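Local coordinates for protein type III secretion system effector HopBA1 (Pseudomonas syringae pv. aptata, PDB 5T09) that acts as a bacterial virulence factor recognised by the Arabidopsis resistance protein RBA1, enhancing the RBA1 self-association through which RBA1 triggers plant cell death, at residues I27-P32 / S221-A226; L80-V85 / I186-A191; R142-D147 / K160-L165; G208-F213 / H229-I234. One frame throughout, in Å; residues are numbered along the deposited sequence.

How the contacts relate
Near the N terminus, segment 27-32 reaches across to 221-226, so contact 1 closes a loop that spans most of the chain and holds contacts 2 and 3 within it. Contact 2 pairs strand 77-82 with strand 184-190 near the centre of the molecule. Inside its loop lies contact 3, which sets segment 160-165 back against the segment after strand 136-141; contacts 2 and 3 touch through the salt bridge of Glu83 and Arg162. Contact 4 opens after contact 2 has closed and pairs strands 209-214 and 232-235. It crosses contact 1 along the chain, and strands 222-223 and 232-235 adjoin in the same sheet.

Contact 1. Residues I27-P32 / S221-A226; sequences INVRPP and SRINDA
Pro32 and Ile223 carry this contact, one presenting a ring to the backbone and the other an aliphatic arm to Val29 and Pro31. The Pro32 ring leans on segment 221-226 with three of its carbons. CB meets CB of Ser221 at 3.7 Å, CG comes to 3.4 Å from the backbone N of Arg222, and CD lies over the CA and carbonyl carbon of Arg222. Ile223 works from the flank: CG1 stands anti to the carbonyl carbon (chi1 -71°), and CD1 continues toward Val29 and Pro31. The side chains of Val29 and Ile223 cross obliquely, CG1 of Val29 lying 3.9 Å from CG1 of Ile223 and almost as close to its CD1. Farther along, CG of Pro31 and CD1 of Ile223 are 4.2 Å apart. No hydrogen bond joins the segments; the two run in roughly opposite directions, 158° apart, and meet by van der Waals contact at the surface. CB of Arg222 points away from segment 27-32, and its guanidinium forms a salt bridge with Asp214. Segment 27-32 leads into helix 36-46, where Thr39 touches both Pro32 and Ser221. Beyond them, the backbone of 222-223 pairs antiparallel with strand 232-235, whose Ile232 also packs on Val29, so the N-terminal arm lies beside the outermost strand at this end of the sheet.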
loop_
_atom_site.group_PDB
_atom_site.type_symbol
_atom_site.label_atom_id
_atom_site.label_comp_id
_atom_site.label_asym_id
_atom_site.label_seq_id
_atom_site.Cartn_x
_atom_site.Cartn_y
_atom_site.Cartn_z
ATOM N N ILE A 27 -3.691 -17.192 1.269
ATOM C CA ILE A 27 -4.190 -16.152 0.379
ATOM C C ILE A 27 -5.557 -16.617 -0.116
ATOM O O ILE A 27 -5.657 -17.504 -0.968
ATOM C CB ILE A 27 -3.226 -15.887 -0.778
ATOM C CG1 ILE A 27 -1.839 -15.518 -0.241
ATOM C CG2 ILE A 27 -3.753 -14.759 -1.663
ATOM C CD1 ILE A 27 -0.747 -15.552 -1.285
ATOM N N ASN A 28 -6.614 -16.029 0.437
ATOM C CA ASN A 28 -7.982 -16.337 0.037
ATOM C C ASN A 28 -8.429 -15.303 -0.990
ATOM O O ASN A 28 -8.520 -14.113 -0.675
ATOM C CB ASN A 28 -8.919 -16.343 1.244
ATOM C CG ASN A 28 -8.608 -17.464 2.220
ATOM O OD1 ASN A 28 -9.143 -18.568 2.106
ATOM N ND2 ASN A 28 -7.739 -17.186 3.186
ATOM N N VAL A 29 -8.699 -15.757 -2.209
ATOM C CA VAL A 29 -9.052 -14.879 -3.318
ATOM C C VAL A 29 -10.546 -15.047 -3.568
ATOM O O VAL A 29 -10.980 -16.027 -4.184
ATOM C CB VAL A 29 -8.230 -15.185 -4.575
ATOM C CG1 VAL A 29 -8.575 -14.202 -5.688
ATOM C CG2 VAL A 29 -6.740 -15.135 -4.262
ATOM N N ARG A 30 -11.338 -14.084 -3.091
ATOM C CA ARG A 30 -12.784 -14.076 -3.268
ATOM C C ARG A 30 -13.155 -13.143 -4.411
ATOM O O ARG A 30 -12.643 -12.015 -4.462
ATOM C CB ARG A 30 -13.467 -13.621 -1.979
ATOM C CG ARG A 30 -14.976 -13.805 -1.965
ATOM C CD ARG A 30 -15.504 -14.025 -0.549
ATOM N NE ARG A 30 -14.987 -15.251 0.055
ATOM C CZ ARG A 30 -15.421 -15.766 1.203
ATOM N NH1 ARG A 30 -16.391 -15.170 1.884
ATOM N NH2 ARG A 30 -14.887 -16.888 1.668
ATOM N N PRO A 31 -14.008 -13.549 -5.350
ATOM C CA PRO A 31 -14.375 -12.653 -6.456
ATOM C C PRO A 31 -14.878 -11.317 -5.936
ATOM O O PRO A 31 -15.741 -11.282 -5.044
ATOM C CB PRO A 31 -15.482 -13.428 -7.183
ATOM C CG PRO A 31 -15.166 -14.854 -6.908
ATOM C CD PRO A 31 -14.596 -14.890 -5.515
ATOM N N PRO A 32 -14.372 -10.202 -6.470
ATOM C CA PRO A 32 -14.696 -8.887 -5.897
ATOM C C PRO A 32 -16.189 -8.699 -5.655
ATOM O O PRO A 32 -17.028 -9.087 -6.472
ATOM C CB PRO A 32 -14.167 -7.909 -6.949
ATOM C CG PRO A 32 -13.040 -8.630 -7.581
ATOM C CD PRO A 32 -13.434 -10.083 -7.602
ATOM N N SER A 221 -13.861 -4.477 -11.430
ATOM C CA SER A 221 -13.073 -5.200 -10.444
ATOM C C SER A 221 -13.173 -6.697 -10.702
ATOM O O SER A 221 -14.251 -7.223 -10.987
ATOM C CB SER A 221 -13.556 -4.866 -9.032
ATOM O OG SER A 221 -13.504 -3.467 -8.801
ATOM N N ARG A 222 -12.037 -7.385 -10.610
ATOM C CA ARG A 222 -11.973 -8.759 -11.089
ATOM C C ARG A 222 -10.760 -9.460 -10.497
ATOM O O ARG A 222 -9.843 -8.826 -9.972
ATOM C CB ARG A 222 -11.901 -8.793 -12.616
ATOM C CG ARG A 222 -10.651 -8.109 -13.155
ATOM C CD ARG A 222 -10.767 -7.784 -14.634
ATOM N NE ARG A 222 -9.534 -7.185 -15.141
ATOM C CZ ARG A 222 -9.296 -5.878 -15.224
ATOM N NH1 ARG A 222 -8.134 -5.452 -15.698
ATOM N NH2 ARG A 222 -10.209 -4.993 -14.837
ATOM N N ILE A 223 -10.771 -10.789 -10.599
ATOM C CA ILE A 223 -9.567 -11.569 -10.346
ATOM C C ILE A 223 -8.603 -11.372 -11.505
ATOM O O ILE A 223 -9.013 -11.286 -12.669
ATOM C CB ILE A 223 -9.927 -13.053 -10.149
ATOM C CG1 ILE A 223 -10.639 -13.240 -8.808
ATOM C CG2 ILE A 223 -8.678 -13.937 -10.221
ATOM C CD1 ILE A 223 -11.289 -14.595 -8.625
ATOM N N ASN A 224 -7.311 -11.286 -11.197
ATOM C CA ASN A 224 -6.309 -11.039 -12.226
ATOM C C ASN A 224 -5.960 -12.344 -12.929
ATOM O O ASN A 224 -5.511 -13.300 -12.287
ATOM C CB ASN A 224 -5.051 -10.415 -11.628
ATOM C CG ASN A 224 -3.968 -10.197 -12.668
ATOM O OD1 ASN A 224 -4.245 -10.157 -13.868
ATOM N ND2 ASN A 224 -2.727 -10.066 -12.216
ATOM N N ASP A 225 -6.162 -12.379 -14.246
ATOM C CA ASP A 225 -5.766 -13.513 -15.065
ATOM C C ASP A 225 -4.816 -13.131 -16.191
ATOM O O ASP A 225 -4.338 -14.020 -16.905
ATOM C CB ASP A 225 -7.006 -14.203 -15.650
ATOM C CG ASP A 225 -7.842 -14.896 -14.588
ATOM O OD1 ASP A 225 -7.255 -15.423 -13.619
ATOM O OD2 ASP A 225 -9.084 -14.914 -14.721
ATOM N N ALA A 226 -4.525 -11.840 -16.372
ATOM C CA ALA A 226 -3.589 -11.434 -17.416
ATOM C C ALA A 226 -2.157 -11.802 -17.047
ATOM O O ALA A 226 -1.375 -12.218 -17.911
ATOM C CB ALA A 226 -3.704 -9.932 -17.668
#

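Contact 2. Residues L80-V85 / I186-A191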
loop_
_atom_site.group_PDB
_atom_site.type_symbol
_atom_site.label_atom_id
_atom_site.label_comp_id
_atom_site.label_asym_id
_atom_site.label_seq_id
_atom_site.Cartn_x
_atom_site.Cartn_y
_atom_site.Cartn_z
ATOM N N LEU A 80 -1.682 -0.427 9.322
ATOM C CA LEU A 80 -1.447 0.006 7.948
ATOM C C LEU A 80 0.007 0.443 7.834
ATOM O O LEU A 80 0.403 1.461 8.411
ATOM C CB LEU A 80 -2.396 1.139 7.557
ATOM C CG LEU A 80 -2.145 1.802 6.203
ATOM C CD1 LEU A 80 -2.347 0.817 5.061
ATOM C CD2 LEU A 80 -3.051 3.012 6.048
ATOM N N ALA A 81 0.798 -0.322 7.090
ATOM C CA ALA A 81 2.226 -0.077 6.931
ATOM C C ALA A 81 2.466 0.470 5.531
ATOM O O ALA A 81 2.079 -0.161 4.540
ATOM C CB ALA A 81 3.012 -1.365 7.166
ATOM N N VAL A 82 3.093 1.646 5.442
ATOM C CA VAL A 82 3.124 2.408 4.198
ATOM C C VAL A 82 4.558 2.723 3.794
ATOM O O VAL A 82 5.415 3.003 4.643
ATOM C CB VAL A 82 2.299 3.706 4.312
ATOM C CG1 VAL A 82 0.888 3.382 4.776
ATOM C CG2 VAL A 82 2.971 4.709 5.252
ATOM N N GLU A 83 4.801 2.696 2.481
ATOM C CA GLU A 83 6.100 3.062 1.925
ATOM C C GLU A 83 6.418 4.536 2.142
ATOM O O GLU A 83 7.592 4.917 2.173
ATOM C CB GLU A 83 6.127 2.750 0.427
ATOM C CG GLU A 83 7.371 3.258 -0.299
ATOM C CD GLU A 83 7.309 3.063 -1.803
ATOM O OE1 GLU A 83 6.218 2.765 -2.331
ATOM O OE2 GLU A 83 8.360 3.223 -2.462
ATOM N N PHE A 84 5.399 5.375 2.288
ATOM C CA PHE A 84 5.612 6.818 2.260
ATOM C C PHE A 84 6.383 7.324 3.472
ATOM O O PHE A 84 6.853 8.466 3.451
ATOM C CB PHE A 84 4.262 7.521 2.154
ATOM C CG PHE A 84 3.370 6.939 1.095
ATOM C CD1 PHE A 84 3.751 6.964 -0.235
ATOM C CD2 PHE A 84 2.158 6.358 1.431
ATOM C CE1 PHE A 84 2.940 6.420 -1.213
ATOM C CE2 PHE A 84 1.339 5.819 0.460
ATOM C CZ PHE A 84 1.730 5.848 -0.866
ATOM N N VAL A 85 6.536 6.505 4.509
ATOM C CA VAL A 85 7.253 6.878 5.721
ATOM C C VAL A 85 8.378 5.880 5.931
ATOM O O VAL A 85 8.169 4.665 5.818
ATOM C CB VAL A 85 6.326 6.907 6.948
ATOM C CG1 VAL A 85 7.100 7.325 8.193
ATOM C CG2 VAL A 85 5.157 7.839 6.707
ATOM N N ILE A 186 -2.424 -4.212 6.491
ATOM C CA ILE A 186 -2.316 -3.864 5.081
ATOM C C ILE A 186 -0.961 -3.210 4.869
ATOM O O ILE A 186 -0.550 -2.350 5.657
ATOM C CB ILE A 186 -3.452 -2.925 4.633
ATOM C CG1 ILE A 186 -4.792 -3.656 4.697
ATOM C CG2 ILE A 186 -3.193 -2.399 3.215
ATOM C CD1 ILE A 186 -5.996 -2.759 4.517
ATOM N N VAL A 187 -0.269 -3.626 3.812
ATOM C CA VAL A 187 0.978 -3.008 3.380
ATOM C C VAL A 187 0.697 -2.251 2.091
ATOM O O VAL A 187 0.207 -2.833 1.115
ATOM C CB VAL A 187 2.089 -4.054 3.183
ATOM C CG1 VAL A 187 3.295 -3.451 2.471
ATOM C CG2 VAL A 187 2.499 -4.633 4.524
ATOM N N TRP A 188 1.014 -0.959 2.090
ATOM C CA TRP A 188 0.699 -0.055 0.987
ATOM C C TRP A 188 2.013 0.496 0.452
ATOM O O TRP A 188 2.719 1.228 1.155
ATOM C CB TRP A 188 -0.232 1.058 1.468
ATOM C CG TRP A 188 -0.631 2.061 0.430
ATOM C CD1 TRP A 188 -0.514 1.948 -0.923
ATOM C CD2 TRP A 188 -1.220 3.340 0.678
ATOM N NE1 TRP A 188 -1.002 3.081 -1.535
ATOM C CE2 TRP A 188 -1.440 3.950 -0.571
ATOM C CE3 TRP A 188 -1.587 4.027 1.839
ATOM C CZ2 TRP A 188 -2.005 5.219 -0.691
ATOM C CZ3 TRP A 188 -2.148 5.282 1.718
ATOM C CH2 TRP A 188 -2.348 5.867 0.464
ATOM N N GLY A 189 2.345 0.130 -0.782
ATOM C CA GLY A 189 3.602 0.532 -1.384
ATOM C C GLY A 189 3.538 0.361 -2.883
ATOM O O GLY A 189 2.577 -0.188 -3.429
ATOM N N GLY A 190 4.588 0.840 -3.547
ATOM C CA GLY A 190 4.647 0.814 -4.997
ATOM C C GLY A 190 4.381 -0.553 -5.589
ATOM O O GLY A 190 5.002 -1.543 -5.193
ATOM N N ALA A 191 3.469 -0.606 -6.565
ATOM C CA ALA A 191 3.033 -1.880 -7.126
ATOM C C ALA A 191 4.187 -2.659 -7.748
ATOM O O ALA A 191 4.144 -3.894 -7.791
ATOM C CB ALA A 191 1.939 -1.642 -8.166
#
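Trp188 and Phe84 meet edge to face beside the paired parallel strands 80-82 and 186-190. CB of Trp188 lies 4.2 Å from CD1 of Leu80, and CG stands anti to the backbone N (chi1 180°). Beyond CG, CE3 touches CG1 of Val82 at 3.9 Å, while CE2 lies 3.5 Å from CE2 of Phe84. At the far rim of Trp188, CZ2, CZ3 and CH2 stay within 3.7 Å of the same Phe84 CE2, and CZ of Phe84 is near CZ2. Phe84 CE2 thus sits over the centre of the indole face, with the rings at 87°; NE1 is hydrogen-bonded to Asp54 on the neighbouring strand. The strands are adjacent in the parallel beta core of this EreA/ChaN-like alpha-beta fold, and Leu80, Val82, Ile186 and Trp188 point to one face, against helices 60-74 and 117-132. Ala81 uses both backbone polar atoms: its N donates to Ile186 O, and its O accepts from Trp188 N. Glu83 N continues the ladder to Trp188 O from within the type I turn Val82 to Val85. The extended Glu83 side chain reaches Gly190, whose N donates to OE1 at 2.8 Å on the syn side, 30° out of the carboxylate plane. OE2 forms a salt bridge with Arg162.

Contact 3. Residues R142-D147 / K160-L165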
loop_
_atom_site.group_PDB
_atom_site.type_symbol
_atom_site.label_atom_id
_atom_site.label_comp_id
_atom_site.label_asym_id
_atom_site.label_seq_id
_atom_site.Cartn_x
_atom_site.Cartn_y
_atom_site.Cartn_z
ATOM N N ARG A 142 13.128 2.407 3.737
ATOM C CA ARG A 142 14.505 2.517 4.188
ATOM C C ARG A 142 15.280 3.340 3.176
ATOM O O ARG A 142 15.061 3.212 1.967
ATOM C CB ARG A 142 15.145 1.134 4.351
ATOM C CG ARG A 142 16.642 1.160 4.594
ATOM C CD ARG A 142 17.151 -0.238 4.851
ATOM N NE ARG A 142 16.603 -0.780 6.091
ATOM C CZ ARG A 142 17.309 -1.074 7.182
ATOM N NH1 ARG A 142 18.625 -0.907 7.215
ATOM N NH2 ARG A 142 16.688 -1.556 8.248
ATOM N N LYS A 143 16.189 4.174 3.671
ATOM C CA LYS A 143 16.909 5.089 2.796
ATOM C C LYS A 143 17.741 4.318 1.782
ATOM O O LYS A 143 18.397 3.328 2.115
ATOM C CB LYS A 143 17.811 6.014 3.611
ATOM C CG LYS A 143 18.571 7.023 2.753
ATOM C CD LYS A 143 19.176 8.143 3.588
ATOM C CE LYS A 143 19.587 9.326 2.719
ATOM N NZ LYS A 143 20.637 8.975 1.723
HETATM N N MSE A 144 17.706 4.781 0.537
HETATM C CA MSE A 144 18.523 4.212 -0.525
HETATM C C MSE A 144 18.592 5.178 -1.701
HETATM O O MSE A 144 17.603 5.397 -2.400
HETATM C CB MSE A 144 17.965 2.866 -0.982
HETATM C CG MSE A 144 18.933 2.076 -1.847
HETATM SE SE MSE A 144 18.046 0.692 -2.891
HETATM C CE MSE A 144 17.025 1.842 -4.082
ATOM N N ALA A 145 19.770 5.751 -1.916
ATOM C CA ALA A 145 19.977 6.708 -2.990
ATOM C C ALA A 145 20.361 5.977 -4.270
ATOM O O ALA A 145 21.265 5.138 -4.264
ATOM C CB ALA A 145 21.066 7.712 -2.613
ATOM N N ILE A 146 19.664 6.296 -5.358
ATOM C CA ILE A 146 20.010 5.813 -6.691
ATOM C C ILE A 146 19.731 6.934 -7.679
ATOM O O ILE A 146 18.740 7.660 -7.547
ATOM C CB ILE A 146 19.227 4.538 -7.074
ATOM C CG1 ILE A 146 19.560 3.382 -6.124
ATOM C CG2 ILE A 146 19.527 4.133 -8.517
ATOM C CD1 ILE A 146 20.995 2.881 -6.200
ATOM N N ASP A 147 20.605 7.073 -8.671
ATOM C CA ASP A 147 20.456 8.131 -9.657
ATOM C C ASP A 147 19.238 7.873 -10.541
ATOM O O ASP A 147 18.667 6.779 -10.568
ATOM C CB ASP A 147 21.714 8.246 -10.515
ATOM C CG ASP A 147 22.801 9.065 -9.847
ATOM O OD1 ASP A 147 22.794 9.160 -8.603
ATOM O OD2 ASP A 147 23.660 9.615 -10.570
ATOM N N LYS A 160 15.467 -3.286 -10.131
ATOM C CA LYS A 160 16.033 -4.416 -9.400
ATOM C C LYS A 160 16.603 -3.969 -8.060
ATOM O O LYS A 160 16.423 -4.648 -7.043
ATOM C CB LYS A 160 17.124 -5.099 -10.227
ATOM C CG LYS A 160 16.682 -5.601 -11.590
ATOM C CD LYS A 160 15.942 -6.918 -11.495
ATOM C CE LYS A 160 15.699 -7.501 -12.873
ATOM N NZ LYS A 160 14.967 -8.792 -12.803
ATOM N N LYS A 161 17.306 -2.834 -8.041
ATOM C CA LYS A 161 17.857 -2.334 -6.786
ATOM C C LYS A 161 16.747 -1.937 -5.823
ATOM O O LYS A 161 16.815 -2.245 -4.628
ATOM C CB LYS A 161 18.789 -1.153 -7.055
ATOM C CG LYS A 161 20.054 -1.526 -7.825
ATOM C CD LYS A 161 20.823 -0.291 -8.287
ATOM C CE LYS A 161 22.043 -0.668 -9.117
ATOM N NZ LYS A 161 22.703 0.523 -9.721
ATOM N N ARG A 162 15.708 -1.265 -6.326
ATOM C CA ARG A 162 14.574 -0.909 -5.478
ATOM C C ARG A 162 13.937 -2.146 -4.861
ATOM O O ARG A 162 13.596 -2.149 -3.672
ATOM C CB ARG A 162 13.538 -0.129 -6.289
ATOM C CG ARG A 162 13.983 1.262 -6.717
ATOM C CD ARG A 162 13.919 2.244 -5.562
ATOM N NE ARG A 162 12.592 2.300 -4.956
ATOM C CZ ARG A 162 12.342 2.802 -3.753
ATOM N NH1 ARG A 162 13.328 3.296 -3.015
ATOM N NH2 ARG A 162 11.103 2.804 -3.282
ATOM N N LEU A 163 13.763 -3.207 -5.652
ATOM C CA LEU A 163 13.127 -4.415 -5.137
ATOM C C LEU A 163 13.970 -5.116 -4.085
ATOM O O LEU A 163 13.437 -5.944 -3.339
ATOM C CB LEU A 163 12.818 -5.381 -6.280
ATOM C CG LEU A 163 11.383 -5.282 -6.802
ATOM C CD1 LEU A 163 11.063 -3.872 -7.284
ATOM C CD2 LEU A 163 11.147 -6.296 -7.911
ATOM N N ALA A 164 15.264 -4.805 -3.996
ATOM C CA ALA A 164 16.082 -5.383 -2.936
ATOM C C ALA A 164 15.607 -4.951 -1.556
ATOM O O ALA A 164 15.948 -5.602 -0.562
ATOM C CB ALA A 164 17.550 -4.994 -3.126
ATOM N N LEU A 165 14.824 -3.875 -1.475
ATOM C CA LEU A 165 14.329 -3.378 -0.199
ATOM C C LEU A 165 13.132 -4.158 0.323
ATOM O O LEU A 165 12.730 -3.935 1.467
ATOM C CB LEU A 165 13.936 -1.904 -0.327
ATOM C CG LEU A 165 15.039 -0.922 -0.718
ATOM C CD1 LEU A 165 14.452 0.469 -0.889
ATOM C CD2 LEU A 165 16.153 -0.914 0.319
HETATM O O HOH W 1 13.868 3.824 -0.355
#
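Met144, present as selenomethionine, reaches from the loop to segment 160-165 and touches three residues there. Its SE lies 3.6 Å from the carbonyl O of Lys161 and 4.0 Å from CG of Leu165, with both methyls of Leu165 only slightly farther off. The chain bends at its end (chi3 67°), which turns CE onto Arg162, 3.5 Å from CD and also near CA. On one flank of this centre, CD1 of Ile146 meets CD of Lys161 at 3.8 Å, resting on the aliphatic part of the extended lysine. On the other, CD1 of Leu165 approaches the carbonyl O of Arg142. The segment thus alternates: Met144 and Ile146 point to the helix, while Lys143 and Ala145 point away. In the fold, this is the irregular connection from strand 136-141, an outermost strand of the central sheet, into helix 152-163, which runs back alongside it. No direct hydrogen bond links the segments, but one water does: it donates to Arg142 O at 2.7 Å and accepts from Arg162 NH1 at 2.8 Å, at the edge of the guanidinium and in its plane. Arg162 is bent at both chi2 and chi3, so that its chain curls past CE of Met144. The guanidinium, also paired with Glu83, is thereby probably restrained in its orientation. Farther out, the Arg162 side chain touches Trp169 of helix 166-179. Arg142 packs on Ala168 of that same helix.

Contact 4. Residues G208-F213 / H229-I234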
loop_
_atom_site.group_PDB
_atom_site.type_symbol
_atom_site.label_atom_id
_atom_site.label_comp_id
_atom_site.label_asym_id
_atom_site.label_seq_id
_atom_site.Cartn_x
_atom_site.Cartn_y
_atom_site.Cartn_z
ATOM N N GLY A 208 0.524 -12.814 1.047
ATOM C CA GLY A 208 -0.655 -11.999 1.271
ATOM C C GLY A 208 -1.394 -11.770 -0.027
ATOM O O GLY A 208 -0.873 -12.013 -1.119
ATOM N N LEU A 209 -2.627 -11.296 0.114
ATOM C CA LEU A 209 -3.453 -10.937 -1.031
ATOM C C LEU A 209 -2.960 -9.610 -1.599
ATOM O O LEU A 209 -2.903 -8.608 -0.882
ATOM C CB LEU A 209 -4.918 -10.850 -0.599
ATOM C CG LEU A 209 -6.039 -10.702 -1.638
ATOM C CD1 LEU A 209 -6.158 -9.276 -2.155
ATOM C CD2 LEU A 209 -5.835 -11.672 -2.784
ATOM N N VAL A 210 -2.596 -9.604 -2.881
ATOM C CA VAL A 210 -2.070 -8.416 -3.545
ATOM C C VAL A 210 -3.159 -7.828 -4.427
ATOM O O VAL A 210 -3.781 -8.544 -5.223
ATOM C CB VAL A 210 -0.815 -8.743 -4.373
ATOM C CG1 VAL A 210 -0.298 -7.492 -5.072
ATOM C CG2 VAL A 210 0.267 -9.338 -3.481
ATOM N N ILE A 211 -3.379 -6.522 -4.294
ATOM C CA ILE A 211 -4.373 -5.794 -5.071
ATOM C C ILE A 211 -3.655 -4.895 -6.066
ATOM O O ILE A 211 -2.665 -4.238 -5.724
ATOM C CB ILE A 211 -5.298 -4.962 -4.163
ATOM C CG1 ILE A 211 -6.094 -5.883 -3.235
ATOM C CG2 ILE A 211 -6.233 -4.081 -5.009
ATOM C CD1 ILE A 211 -6.990 -5.159 -2.246
ATOM N N SER A 212 -4.159 -4.867 -7.294
ATOM C CA SER A 212 -3.712 -3.950 -8.329
ATOM C C SER A 212 -4.902 -3.120 -8.785
ATOM O O SER A 212 -6.047 -3.380 -8.407
ATOM C CB SER A 212 -3.103 -4.701 -9.520
ATOM O OG SER A 212 -4.082 -5.486 -10.172
ATOM N N PHE A 213 -4.632 -2.114 -9.613
ATOM C CA PHE A 213 -5.666 -1.179 -10.035
ATOM C C PHE A 213 -5.691 -1.042 -11.549
ATOM O O PHE A 213 -4.645 -0.887 -12.187
ATOM C CB PHE A 213 -5.458 0.183 -9.380
ATOM C CG PHE A 213 -5.675 0.159 -7.903
ATOM C CD1 PHE A 213 -6.946 0.308 -7.377
ATOM C CD2 PHE A 213 -4.616 -0.044 -7.041
ATOM C CE1 PHE A 213 -7.153 0.271 -6.014
ATOM C CE2 PHE A 213 -4.816 -0.082 -5.679
ATOM C CZ PHE A 213 -6.087 0.074 -5.164
ATOM N N HIS A 229 1.098 -10.642 -11.313
ATOM C CA HIS A 229 1.590 -9.519 -10.523
ATOM C C HIS A 229 0.593 -9.056 -9.465
ATOM O O HIS A 229 0.901 -8.135 -8.702
ATOM C CB HIS A 229 1.956 -8.351 -11.447
ATOM C CG HIS A 229 3.002 -8.692 -12.464
ATOM N ND1 HIS A 229 3.519 -9.962 -12.606
ATOM C CD2 HIS A 229 3.629 -7.927 -13.390
ATOM C CE1 HIS A 229 4.417 -9.966 -13.574
ATOM N NE2 HIS A 229 4.503 -8.743 -14.066
ATOM N N SER A 230 -0.583 -9.673 -9.397
ATOM C CA SER A 230 -1.568 -9.386 -8.361
ATOM C C SER A 230 -2.600 -10.503 -8.391
ATOM O O SER A 230 -2.658 -11.293 -9.338
ATOM C CB SER A 230 -2.240 -8.028 -8.569
ATOM O OG SER A 230 -3.055 -8.044 -9.733
ATOM N N HIS A 231 -3.420 -10.560 -7.345
ATOM C CA HIS A 231 -4.495 -11.540 -7.263
ATOM C C HIS A 231 -5.844 -10.987 -7.702
ATOM O O HIS A 231 -6.620 -11.704 -8.339
ATOM C CB HIS A 231 -4.612 -12.077 -5.837
ATOM C CG HIS A 231 -3.391 -12.802 -5.363
ATOM N ND1 HIS A 231 -2.398 -12.187 -4.632
ATOM C CD2 HIS A 231 -2.999 -14.088 -5.522
ATOM C CE1 HIS A 231 -1.451 -13.064 -4.354
ATOM N NE2 HIS A 231 -1.790 -14.226 -4.886
ATOM N N ILE A 232 -6.154 -9.734 -7.366
ATOM C CA ILE A 232 -7.394 -9.104 -7.803
ATOM C C ILE A 232 -7.088 -7.697 -8.291
ATOM O O ILE A 232 -6.164 -7.035 -7.809
ATOM C CB ILE A 232 -8.469 -9.070 -6.689
ATOM C CG1 ILE A 232 -7.977 -8.298 -5.463
ATOM C CG2 ILE A 232 -8.873 -10.489 -6.306
ATOM C CD1 ILE A 232 -9.088 -7.957 -4.486
ATOM N N VAL A 233 -7.877 -7.245 -9.261
ATOM C CA VAL A 233 -7.742 -5.917 -9.843
ATOM C C VAL A 233 -8.991 -5.125 -9.488
ATOM O O VAL A 233 -10.113 -5.577 -9.746
ATOM C CB VAL A 233 -7.555 -5.984 -11.369
ATOM C CG1 VAL A 233 -7.169 -4.612 -11.913
ATOM C CG2 VAL A 233 -6.515 -7.031 -11.742
ATOM N N ILE A 234 -8.796 -3.955 -8.890
ATOM C CA ILE A 234 -9.886 -3.046 -8.556
ATOM C C ILE A 234 -9.995 -2.019 -9.673
ATOM O O ILE A 234 -9.011 -1.347 -10.010
ATOM C CB ILE A 234 -9.654 -2.372 -7.193
ATOM C CG1 ILE A 234 -9.877 -3.390 -6.069
ATOM C CG2 ILE A 234 -10.572 -1.152 -7.023
ATOM C CD1 ILE A 234 -9.641 -2.851 -4.672
#
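The imidazole of His231 meets Val210 at its edge and Leu209 obliquely. Its ND1 accepts the backbone N-H of Val210 at 3.1 Å, a nearly straight bond with the donor tilted 17° from the ring plane; CD2 of Leu209 presses on CB of His231 at 3.3 Å. NE2 is hydrogen-bonded to the carbonyl O of Lys198, so both ring nitrogens have partners. At the other end, the Phe213 ring has CG2 of Ile211 over one face, offset toward the rim, and lies alongside Ile234, CD1 of Phe213 being 3.8 Å from CB of Ile234. Ile211 CG2 also meets CD1 of Ile234 at 3.6 Å. Between these ends the strands pair in parallel, Ser212 giving its N to Ile232 O and taking Ile234 N at its O. Val210 O accepts His231 N, with a weak second bond from Ile232 N. Ile211, Phe213, Ile232 and Ile234 form one face, covered by helices 36-46 and 60-74. On the face of Ser212 and Val233, the hydroxyls of Ser212 and Ser230 lie 2.8 Å apart as a hydrogen bond; each OG stands between its backbone N and carbonyl carbon. The hydrogen bonds at both His231 nitrogens are consistent with a neutral ring carrying its proton on NE2, with ND1 extending the backbone ladder just ahead of the first parallel bridge, Ile211 with Ile232.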